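Long-range contacts in precorrin-3 methylase (Rhodobacter capsulatus, PDB 3NUT), which probably transfers a methyl group from S-adenosyl-L-methionine to a precorrin intermediate on the pathway to adenosylcobalamin (vitamin B12): residues 34-40 / 79-84; 193-199 / 211-216; 198-202 / 218-224. All coordinates share one frame. Residue numbers count along the deposited sequence, not the author numbering.

Contact 1: residues 34-40 / 79-84; sequences EATDIVG and RRVVVV
Two neighbouring strands of the five-stranded parallel sheet in the N-terminal half of this tetrapyrrole methylase, 37-40 and 80-84, run side by side. Their axes come within 4.8 Å at 22°. The parallel bridges are D37 with V81, I38 with V82 and V39 with V83, CA to CA 4.7, 5.0 and 4.7 Å, all six residues extended.

Main-chain hydrogen bonds set this register: D37 N to R80 O (3.1 Å), V82 N to D37 O (2.9 Å), V39 N to V82 O (3.0 Å) and V84 N to V39 O (3.0 Å). T36 N also donates to R80 O (2.8 Å), so that carbonyl takes two amides where the ladder starts.

Apolar contacts lie on both faces. V39 CG2 meets V81 CG1 at 3.9 Å on the face covered by helix 65-76; on the other face I38 CG2 reaches V84 CG2 at 4.1 Å and A35 CB packs on V82 CG2 at 3.6 Å. G40 sits at phi/psi 158/-162, where a CB would jam against the preceding carbonyl O and also strike V84 CG2.

Polar side chains finish the N-terminal end. D37 (chi1 m) forms a salt bridge with R79, OD2 to NH2 3.0 Å, though OD2 is less surely placed than the rest; OD2 is also hydrogen-bonded to H57 on strand 55-58. T36, turning at -86/-28 before the strand, with chi1 p, directs its hydroxyl to the neighbouring strand, where OG1 accepts R80 N at 2.8 Å.

Contact 2: residues 193-199 / 211-216; sequences PGRLILF and SVVELR
I197 and F199, both chi1 m, put their side chains on the same sheet face as S211 and V213, while L198 and V212 share the other. The strands are antiparallel, 196-199 against 211-214, with axes 4.6 Å apart at closest and 152° between their directions. I197-V213 and F199-S211 are hydrogen-bonded pairs: I197 N to V213 O 2.7 Å, V213 N to I197 O 2.8 Å, F199 N to S211 O 2.8 Å and S211 N to F199 O 2.9 Å. L196-E214 and L198-V212 are non-hydrogen-bonded pairs, CA to CA 4.6 and 4.3 Å.

The F199 ring, chi2 -94°, presents its edge to V213 (chi1 m), CE2 to CG2 4.0 Å. I197, with chi2 also m, lays CG1 3.9 Å from L215 CB; L215 (t, p) then reaches helix 179-190. On the opposite face V212, chi1 t, sets CG1 between two leucines, 3.9 Å from L198 CG and 4.1 Å from L196 CG. L196 itself is off-rotamer (chi1 -98°, chi2 23°).

Past the strands the pairing is carried on by L215 N to R195 O (2.9 Å) and R216 N to P193 O (3.1 Å). R195 (t, p, p) leads its guanidinium away to a salt bridge with E192, while R216 NH1 pairs with E214 OE1 at 3.1 Å within its own segment.

Strands 196-201 and 209-214 form a β-hairpin at the margin of the mixed sheet in the C-terminal half of the methylase; 196-201 is also bonded to 227-231, which leaves 209-214 as the edge strand within the chain.

Contact 3: residues 198-202 / 218-224; sequences LFARA and ATPEMAD. With SAH (S-adenosyl-L-homocysteine), chain E.
F199 dominates this contact, giving up 108 Å² of the 259 Å² buried between residues 198-202 and 218-224. Its CA-to-CB bond points toward the 218-224 connection, and chi1 m with chi2 -94° sets the ring among A218, M222 and A223. The closest CA pair, F199 with A223, is 6.3 Å apart, and no hydrogen bond crosses, so side chains hold the two together.

M222, the next most covered, closes a short 3-10 segment, 220-222, in which M222 N bonds to T219 O (3.2 Å); A223 N follows to P220 O (3.0 Å). The backbone places M222 CB over the F199 ring in a CH-pi contact, 3.5 Å from the centroid and 4° off the normal. With chi1 m and chi2 t, SD adds an oblique Met-aromatic contact, 4.4 Å from the centroid and 3.7 Å from F199 CE2. A218 CB lies at the ring edge, 4.3 Å from CE2, and A223 CB is 3.9 Å from CD1.

D224 and R201 form the polar end. R201 (t, t, t) stretches NH1 to 3.6 Å from D224 OD1 in a salt bridge at the guanidinium edge. That same OD1 accepts hydrogen bonds from R226 N and T227 OG1.

On the ligand side, the A200 and A202 backbone borders the adenine of SAH: A202 N is 3.7 Å from N1 and A200 O 3.8 Å from C2. Ring packing thus ties the connection to the strand, while D224 joins R201, by a salt bridge, to T227, by a hydrogen bond; T227 binds S-adenosyl-L-homocysteine.

In the fold
The three contacts divide between the two halves of the methylase, with SAH bound between them. Contact 1 lies in the parallel N-terminal sheet, across the chain's centre from the other two; its centre is 41 Å from that of contact 2 and 34 Å from that of contact 3. Contacts 2 and 3 are 10 Å apart between centres and share L198 and F199, so F199 packs against both strand 209-214 and the 218-224 connection. V213 CG2 joins them further, 4.0 Å from A218 CB and 4.1 Å from M222 SD. In contact 3 the A200 and A202 backbone borders the ligand; the F199 and V84 side chains each stay about 10 Å away, nearest atoms.

Contact 1: residues 34-40 / 79-84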
loop_
_atom_site.group_PDB
_atom_site.type_symbol
_atom_site.label_atom_id
_atom_site.label_comp_id
_atom_site.label_asym_id
_atom_site.label_seq_id
_atom_site.Cartn_x
_atom_site.Cartn_y
_atom_site.Cartn_z
ATOM N N GLU A 34 4.884 -24.308 5.038
ATOM C CA GLU A 34 4.265 -25.357 4.193
ATOM C C GLU A 34 4.971 -25.679 2.880
ATOM O O GLU A 34 4.708 -26.715 2.296
ATOM C CB GLU A 34 2.844 -24.983 3.823
ATOM C CG GLU A 34 1.836 -25.184 4.875
ATOM C CD GLU A 34 0.598 -25.776 4.284
ATOM O OE1 GLU A 34 -0.365 -25.010 4.053
ATOM O OE2 GLU A 34 0.616 -27.015 4.016
ATOM N N ALA A 35 5.825 -24.770 2.402
ATOM C CA ALA A 35 6.563 -24.924 1.143
ATOM C C ALA A 35 7.387 -26.192 1.046
ATOM O O ALA A 35 8.143 -26.491 1.975
ATOM C CB ALA A 35 7.492 -23.757 0.990
ATOM N N THR A 36 7.294 -26.919 -0.086
ATOM C CA THR A 36 8.332 -27.897 -0.450
ATOM C C THR A 36 9.435 -27.172 -1.202
ATOM O O THR A 36 10.595 -27.595 -1.211
ATOM C CB THR A 36 7.817 -29.021 -1.390
ATOM O OG1 THR A 36 7.291 -28.451 -2.601
ATOM C CG2 THR A 36 6.715 -29.875 -0.711
ATOM N N ASP A 37 9.058 -26.088 -1.872
ATOM C CA ASP A 37 9.989 -25.363 -2.678
ATOM C C ASP A 37 9.906 -23.838 -2.465
ATOM O O ASP A 37 8.831 -23.258 -2.519
ATOM C CB ASP A 37 9.757 -25.724 -4.135
ATOM C CG ASP A 37 9.967 -27.223 -4.420
ATOM O OD1 ASP A 37 9.066 -28.041 -4.174
ATOM O OD2 ASP A 37 11.037 -27.589 -4.925
ATOM N N ILE A 38 11.049 -23.202 -2.197
ATOM C CA ILE A 38 11.111 -21.745 -2.198
ATOM C C ILE A 38 11.915 -21.202 -3.393
ATOM O O ILE A 38 13.021 -21.636 -3.650
ATOM C CB ILE A 38 11.533 -21.177 -0.826
ATOM C CG1 ILE A 38 10.602 -21.754 0.257
ATOM C CG2 ILE A 38 11.502 -19.632 -0.840
ATOM C CD1 ILE A 38 11.085 -21.623 1.712
ATOM N N VAL A 39 11.318 -20.275 -4.147
ATOM C CA VAL A 39 11.963 -19.647 -5.295
ATOM C C VAL A 39 12.137 -18.164 -4.961
ATOM O O VAL A 39 11.166 -17.502 -4.616
ATOM C CB VAL A 39 11.064 -19.794 -6.564
ATOM C CG1 VAL A 39 11.666 -19.038 -7.767
ATOM C CG2 VAL A 39 10.841 -21.253 -6.887
ATOM N N GLY A 40 13.374 -17.653 -5.020
ATOM C CA GLY A 40 13.643 -16.235 -4.749
ATOM C C GLY A 40 15.062 -15.901 -4.338
ATOM O O GLY A 40 15.989 -16.679 -4.522
ATOM N N ARG A 79 4.412 -30.236 -6.244
ATOM C CA ARG A 79 5.190 -29.397 -5.311
ATOM C C ARG A 79 4.413 -28.169 -4.790
ATOM O O ARG A 79 3.542 -27.627 -5.464
ATOM C CB ARG A 79 6.555 -29.013 -5.927
ATOM C CG ARG A 79 7.536 -30.202 -6.026
ATOM C CD ARG A 79 8.654 -30.002 -7.077
ATOM N NE ARG A 79 9.996 -29.910 -6.484
ATOM C CZ ARG A 79 11.156 -29.847 -7.169
ATOM N NH1 ARG A 79 11.181 -29.862 -8.510
ATOM N NH2 ARG A 79 12.305 -29.755 -6.503
ATOM N N ARG A 80 4.710 -27.768 -3.564
ATOM C CA ARG A 80 4.079 -26.621 -2.961
ATOM C C ARG A 80 5.122 -25.493 -3.003
ATOM O O ARG A 80 6.014 -25.430 -2.151
ATOM C CB ARG A 80 3.625 -26.939 -1.512
ATOM C CG ARG A 80 2.362 -27.769 -1.412
ATOM C CD ARG A 80 2.093 -28.280 -0.000
ATOM N NE ARG A 80 2.577 -29.653 0.059
ATOM C CZ ARG A 80 3.248 -30.195 1.069
ATOM N NH1 ARG A 80 3.542 -29.491 2.165
ATOM N NH2 ARG A 80 3.648 -31.451 0.954
ATOM N N VAL A 81 4.962 -24.601 -3.975
ATOM C CA VAL A 81 5.981 -23.641 -4.360
ATOM C C VAL A 81 5.605 -22.270 -3.832
ATOM O O VAL A 81 4.537 -21.756 -4.153
ATOM C CB VAL A 81 6.139 -23.572 -5.903
ATOM C CG1 VAL A 81 7.357 -22.783 -6.298
ATOM C CG2 VAL A 81 6.224 -25.009 -6.519
ATOM N N VAL A 82 6.478 -21.691 -3.000
ATOM C CA VAL A 82 6.322 -20.309 -2.580
ATOM C C VAL A 82 7.327 -19.474 -3.351
ATOM O O VAL A 82 8.527 -19.709 -3.277
ATOM C CB VAL A 82 6.584 -20.105 -1.053
ATOM C CG1 VAL A 82 6.494 -18.604 -0.685
ATOM C CG2 VAL A 82 5.590 -20.944 -0.196
ATOM N N VAL A 83 6.837 -18.490 -4.090
ATOM C CA VAL A 83 7.727 -17.587 -4.796
ATOM C C VAL A 83 7.746 -16.337 -3.927
ATOM O O VAL A 83 6.690 -15.794 -3.565
ATOM C CB VAL A 83 7.206 -17.256 -6.221
ATOM C CG1 VAL A 83 8.056 -16.160 -6.866
ATOM C CG2 VAL A 83 7.134 -18.520 -7.094
ATOM N N VAL A 84 8.931 -15.870 -3.563
ATOM C CA VAL A 84 8.990 -14.757 -2.619
ATOM C C VAL A 84 9.345 -13.401 -3.265
ATOM O O VAL A 84 10.175 -13.333 -4.170
ATOM C CB VAL A 84 9.898 -15.090 -1.405
ATOM C CG1 VAL A 84 9.202 -16.124 -0.501
ATOM C CG2 VAL A 84 11.288 -15.631 -1.863
#

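Contact 2: residues 193-199 / 211-216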
loop_
_atom_site.group_PDB
_atom_site.type_symbol
_atom_site.label_atom_id
_atom_site.label_comp_id
_atom_site.label_asym_id
_atom_site.label_seq_id
_atom_site.Cartn_x
_atom_site.Cartn_y
_atom_site.Cartn_z
ATOM N N PRO A 193 8.496 25.168 -5.674
ATOM C CA PRO A 193 9.836 24.930 -5.094
ATOM C C PRO A 193 9.889 24.345 -3.671
ATOM O O PRO A 193 10.774 23.527 -3.380
ATOM C CB PRO A 193 10.464 26.330 -5.089
ATOM C CG PRO A 193 9.840 27.006 -6.259
ATOM C CD PRO A 193 8.439 26.450 -6.403
ATOM N N GLY A 194 8.983 24.782 -2.793
ATOM C CA GLY A 194 8.935 24.296 -1.406
ATOM C C GLY A 194 8.225 22.955 -1.183
ATOM O O GLY A 194 7.862 22.620 -0.044
ATOM N N ARG A 195 8.036 22.190 -2.261
ATOM C CA ARG A 195 7.380 20.879 -2.219
ATOM C C ARG A 195 8.272 19.873 -1.514
ATOM O O ARG A 195 9.362 19.551 -1.999
ATOM C CB ARG A 195 7.073 20.394 -3.641
ATOM C CG ARG A 195 6.575 18.951 -3.751
ATOM C CD ARG A 195 5.208 18.772 -3.146
ATOM N NE ARG A 195 4.131 19.359 -3.941
ATOM C CZ ARG A 195 3.512 18.759 -4.957
ATOM N NH1 ARG A 195 3.875 17.551 -5.356
ATOM N NH2 ARG A 195 2.531 19.376 -5.598
ATOM N N LEU A 196 7.807 19.383 -0.370
ATOM C CA LEU A 196 8.586 18.466 0.439
ATOM C C LEU A 196 8.886 17.139 -0.285
ATOM O O LEU A 196 7.998 16.513 -0.849
ATOM C CB LEU A 196 7.856 18.207 1.757
ATOM C CG LEU A 196 8.184 18.935 3.077
ATOM C CD1 LEU A 196 8.880 20.307 2.948
ATOM C CD2 LEU A 196 6.913 19.051 3.915
ATOM N N ILE A 197 10.157 16.751 -0.290
ATOM C CA ILE A 197 10.588 15.459 -0.793
ATOM C C ILE A 197 11.365 14.755 0.308
ATOM O O ILE A 197 12.124 15.376 1.063
ATOM C CB ILE A 197 11.516 15.564 -2.016
ATOM C CG1 ILE A 197 11.129 16.753 -2.929
ATOM C CG2 ILE A 197 11.586 14.211 -2.758
ATOM C CD1 ILE A 197 9.799 16.614 -3.711
ATOM N N LEU A 198 11.159 13.442 0.368
ATOM C CA LEU A 198 11.656 12.608 1.439
ATOM C C LEU A 198 12.422 11.478 0.808
ATOM O O LEU A 198 11.908 10.804 -0.087
ATOM C CB LEU A 198 10.492 12.001 2.234
ATOM C CG LEU A 198 9.638 12.801 3.210
ATOM C CD1 LEU A 198 8.634 13.728 2.533
ATOM C CD2 LEU A 198 8.897 11.804 4.082
ATOM N N PHE A 199 13.640 11.263 1.288
ATOM C CA PHE A 199 14.424 10.120 0.857
ATOM C C PHE A 199 14.512 9.184 2.048
ATOM O O PHE A 199 15.077 9.529 3.106
ATOM C CB PHE A 199 15.809 10.539 0.345
ATOM C CG PHE A 199 15.759 11.447 -0.856
ATOM C CD1 PHE A 199 15.839 10.924 -2.142
ATOM C CD2 PHE A 199 15.621 12.829 -0.696
ATOM C CE1 PHE A 199 15.784 11.760 -3.262
ATOM C CE2 PHE A 199 15.564 13.672 -1.800
ATOM C CZ PHE A 199 15.649 13.133 -3.093
ATOM N N SER A 211 15.732 11.515 5.141
ATOM C CA SER A 211 15.956 12.937 5.048
ATOM C C SER A 211 14.812 13.584 4.291
ATOM O O SER A 211 14.373 13.099 3.253
ATOM C CB SER A 211 17.309 13.250 4.400
ATOM O OG SER A 211 17.333 12.830 3.042
ATOM N N VAL A 212 14.319 14.675 4.850
ATOM C CA VAL A 212 13.265 15.441 4.240
ATOM C C VAL A 212 13.882 16.750 3.794
ATOM O O VAL A 212 14.465 17.469 4.601
ATOM C CB VAL A 212 12.148 15.752 5.244
ATOM C CG1 VAL A 212 10.893 16.217 4.505
ATOM C CG2 VAL A 212 11.857 14.531 6.170
ATOM N N VAL A 213 13.770 17.047 2.506
ATOM C CA VAL A 213 14.243 18.317 1.961
ATOM C C VAL A 213 13.193 18.925 1.031
ATOM O O VAL A 213 12.313 18.219 0.537
ATOM C CB VAL A 213 15.585 18.145 1.211
ATOM C CG1 VAL A 213 16.701 17.711 2.175
ATOM C CG2 VAL A 213 15.443 17.166 0.041
ATOM N N GLU A 214 13.277 20.231 0.780
ATOM C CA GLU A 214 12.424 20.839 -0.245
ATOM C C GLU A 214 12.920 20.462 -1.641
ATOM O O GLU A 214 14.108 20.202 -1.822
ATOM C CB GLU A 214 12.400 22.345 -0.093
ATOM C CG GLU A 214 11.917 22.831 1.263
ATOM C CD GLU A 214 12.413 24.240 1.561
ATOM O OE1 GLU A 214 13.621 24.493 1.310
ATOM O OE2 GLU A 214 11.604 25.081 2.031
ATOM N N LEU A 215 12.011 20.424 -2.609
ATOM C CA LEU A 215 12.334 20.065 -3.992
ATOM C C LEU A 215 13.468 20.894 -4.582
ATOM O O LEU A 215 14.362 20.342 -5.237
ATOM C CB LEU A 215 11.084 20.177 -4.863
ATOM C CG LEU A 215 11.090 19.950 -6.373
ATOM C CD1 LEU A 215 11.569 18.561 -6.764
ATOM C CD2 LEU A 215 9.696 20.216 -6.928
ATOM N N ARG A 216 13.417 22.209 -4.342
ATOM C CA ARG A 216 14.467 23.151 -4.739
ATOM C C ARG A 216 15.872 22.672 -4.350
ATOM O O ARG A 216 16.808 22.810 -5.131
ATOM C CB ARG A 216 14.210 24.526 -4.097
ATOM C CG ARG A 216 15.259 24.946 -3.036
ATOM C CD ARG A 216 14.662 25.610 -1.809
ATOM N NE ARG A 216 13.613 26.573 -2.142
ATOM C CZ ARG A 216 13.007 27.356 -1.256
ATOM N NH1 ARG A 216 13.343 27.308 0.031
ATOM N NH2 ARG A 216 12.057 28.187 -1.662
#

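Contact 3: residues 198-202 / 218-224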
loop_
_atom_site.group_PDB
_atom_site.type_symbol
_atom_site.label_atom_id
_atom_site.label_comp_id
_atom_site.label_asym_id
_atom_site.label_seq_id
_atom_site.Cartn_x
_atom_site.Cartn_y
_atom_site.Cartn_z
ATOM N N LEU A 198 11.159 13.442 0.368
ATOM C CA LEU A 198 11.656 12.608 1.439
ATOM C C LEU A 198 12.422 11.478 0.808
ATOM O O LEU A 198 11.908 10.804 -0.087
ATOM C CB LEU A 198 10.492 12.001 2.234
ATOM C CG LEU A 198 9.638 12.801 3.210
ATOM C CD1 LEU A 198 8.634 13.728 2.533
ATOM C CD2 LEU A 198 8.897 11.804 4.082
ATOM N N PHE A 199 13.640 11.263 1.288
ATOM C CA PHE A 199 14.424 10.120 0.857
ATOM C C PHE A 199 14.512 9.184 2.048
ATOM O O PHE A 199 15.077 9.529 3.106
ATOM C CB PHE A 199 15.809 10.539 0.345
ATOM C CG PHE A 199 15.759 11.447 -0.856
ATOM C CD1 PHE A 199 15.839 10.924 -2.142
ATOM C CD2 PHE A 199 15.621 12.829 -0.696
ATOM C CE1 PHE A 199 15.784 11.760 -3.262
ATOM C CE2 PHE A 199 15.564 13.672 -1.800
ATOM C CZ PHE A 199 15.649 13.133 -3.093
ATOM N N ALA A 200 13.902 8.015 1.894
ATOM C CA ALA A 200 13.848 7.062 2.997
ATOM C C ALA A 200 14.603 5.798 2.624
ATOM O O ALA A 200 14.241 5.062 1.702
ATOM C CB ALA A 200 12.414 6.776 3.424
ATOM N N ARG A 201 15.683 5.595 3.356
ATOM C CA ARG A 201 16.682 4.638 2.987
ATOM C C ARG A 201 16.647 3.466 3.943
ATOM O O ARG A 201 16.691 3.651 5.163
ATOM C CB ARG A 201 18.064 5.336 3.000
ATOM C CG ARG A 201 19.244 4.396 2.856
ATOM C CD ARG A 201 20.594 5.100 3.104
ATOM N NE ARG A 201 21.585 4.166 3.664
ATOM C CZ ARG A 201 22.147 3.169 2.978
ATOM N NH1 ARG A 201 21.820 2.951 1.699
ATOM N NH2 ARG A 201 23.040 2.390 3.576
ATOM N N ALA A 202 16.569 2.270 3.377
ATOM C CA ALA A 202 16.725 1.023 4.142
ATOM C C ALA A 202 15.728 0.962 5.281
ATOM O O ALA A 202 16.077 0.661 6.430
ATOM C CB ALA A 202 18.177 0.857 4.682
ATOM N N ALA A 218 16.890 19.548 -3.513
ATOM C CA ALA A 218 17.090 18.115 -3.722
ATOM C C ALA A 218 17.990 17.813 -4.916
ATOM O O ALA A 218 17.940 18.515 -5.923
ATOM C CB ALA A 218 15.747 17.426 -3.891
ATOM N N THR A 219 18.809 16.770 -4.783
ATOM C CA THR A 219 19.669 16.275 -5.865
ATOM C C THR A 219 19.513 14.734 -5.994
ATOM O O THR A 219 19.130 14.069 -5.021
ATOM C CB THR A 219 21.157 16.641 -5.618
ATOM O OG1 THR A 219 21.628 15.958 -4.455
ATOM C CG2 THR A 219 21.339 18.137 -5.397
ATOM N N PRO A 220 19.800 14.162 -7.187
ATOM C CA PRO A 220 19.497 12.728 -7.393
ATOM C C PRO A 220 20.333 11.762 -6.555
ATOM O O PRO A 220 19.849 10.692 -6.195
ATOM C CB PRO A 220 19.765 12.504 -8.894
ATOM C CG PRO A 220 20.727 13.567 -9.270
ATOM C CD PRO A 220 20.380 14.775 -8.401
ATOM N N GLU A 221 21.569 12.137 -6.243
ATOM C CA GLU A 221 22.454 11.272 -5.471
ATOM C C GLU A 221 21.992 11.127 -4.009
ATOM O O GLU A 221 22.659 10.476 -3.197
ATOM C CB GLU A 221 23.920 11.735 -5.585
ATOM C CG GLU A 221 24.302 12.984 -4.770
ATOM C CD GLU A 221 23.923 14.294 -5.453
ATOM O OE1 GLU A 221 23.409 14.252 -6.600
ATOM O OE2 GLU A 221 24.134 15.371 -4.832
ATOM N N MET A 222 20.844 11.735 -3.696
ATOM C CA MET A 222 20.180 11.549 -2.405
ATOM C C MET A 222 19.450 10.212 -2.326
ATOM O O MET A 222 19.217 9.706 -1.235
ATOM C CB MET A 222 19.223 12.692 -2.115
ATOM C CG MET A 222 19.945 13.927 -1.710
ATOM S SD MET A 222 18.843 15.280 -1.347
ATOM C CE MET A 222 20.063 16.503 -0.823
ATOM N N ALA A 223 19.111 9.657 -3.488
ATOM C CA ALA A 223 18.515 8.338 -3.594
ATOM C C ALA A 223 19.557 7.286 -4.007
ATOM O O ALA A 223 20.502 7.609 -4.716
ATOM C CB ALA A 223 17.380 8.374 -4.607
ATOM N N ASP A 224 19.392 6.046 -3.531
ATOM C CA ASP A 224 20.036 4.855 -4.132
ATOM C C ASP A 224 18.995 3.755 -4.299
ATOM O O ASP A 224 17.804 4.026 -4.183
ATOM C CB ASP A 224 21.258 4.360 -3.347
ATOM C CG ASP A 224 21.064 4.408 -1.843
ATOM O OD1 ASP A 224 20.114 3.778 -1.324
ATOM O OD2 ASP A 224 21.883 5.072 -1.173
HETATM N N SAH E . 7.308 -5.453 -3.969
HETATM C CA SAH E . 8.178 -4.373 -3.411
HETATM C CB SAH E . 8.652 -3.422 -4.521
HETATM C CG SAH E . 9.741 -4.065 -5.382
HETATM S SD SAH E . 10.722 -2.884 -6.277
HETATM C C SAH E . 7.326 -3.649 -2.435
HETATM O O SAH E . 6.138 -3.939 -2.488
HETATM O OXT SAH E . 7.732 -2.806 -1.610
HETATM C "C5'" SAH E . 12.095 -2.627 -5.175
HETATM C "C4'" SAH E . 12.190 -1.152 -4.735
HETATM O "O4'" SAH E . 11.318 -0.937 -3.618
HETATM C "C3'" SAH E . 13.567 -0.658 -4.267
HETATM O "O3'" SAH E . 14.376 -0.090 -5.306
HETATM C "C2'" SAH E . 13.222 0.431 -3.275
HETATM O "O2'" SAH E . 12.877 1.668 -3.933
HETATM C "C1'" SAH E . 11.950 -0.096 -2.641
HETATM N N9 SAH E . 12.227 -0.830 -1.383
HETATM C C8 SAH E . 12.072 -2.151 -1.159
HETATM N N7 SAH E . 12.412 -2.453 0.132
HETATM C C5 SAH E . 12.791 -1.310 0.757
HETATM C C6 SAH E . 13.260 -0.897 2.115
HETATM N N6 SAH E . 13.416 -1.788 3.128
HETATM N N1 SAH E . 13.549 0.411 2.331
HETATM C C2 SAH E . 13.412 1.327 1.350
HETATM N N3 SAH E . 12.992 1.018 0.100
HETATM C C4 SAH E . 12.674 -0.254 -0.255
#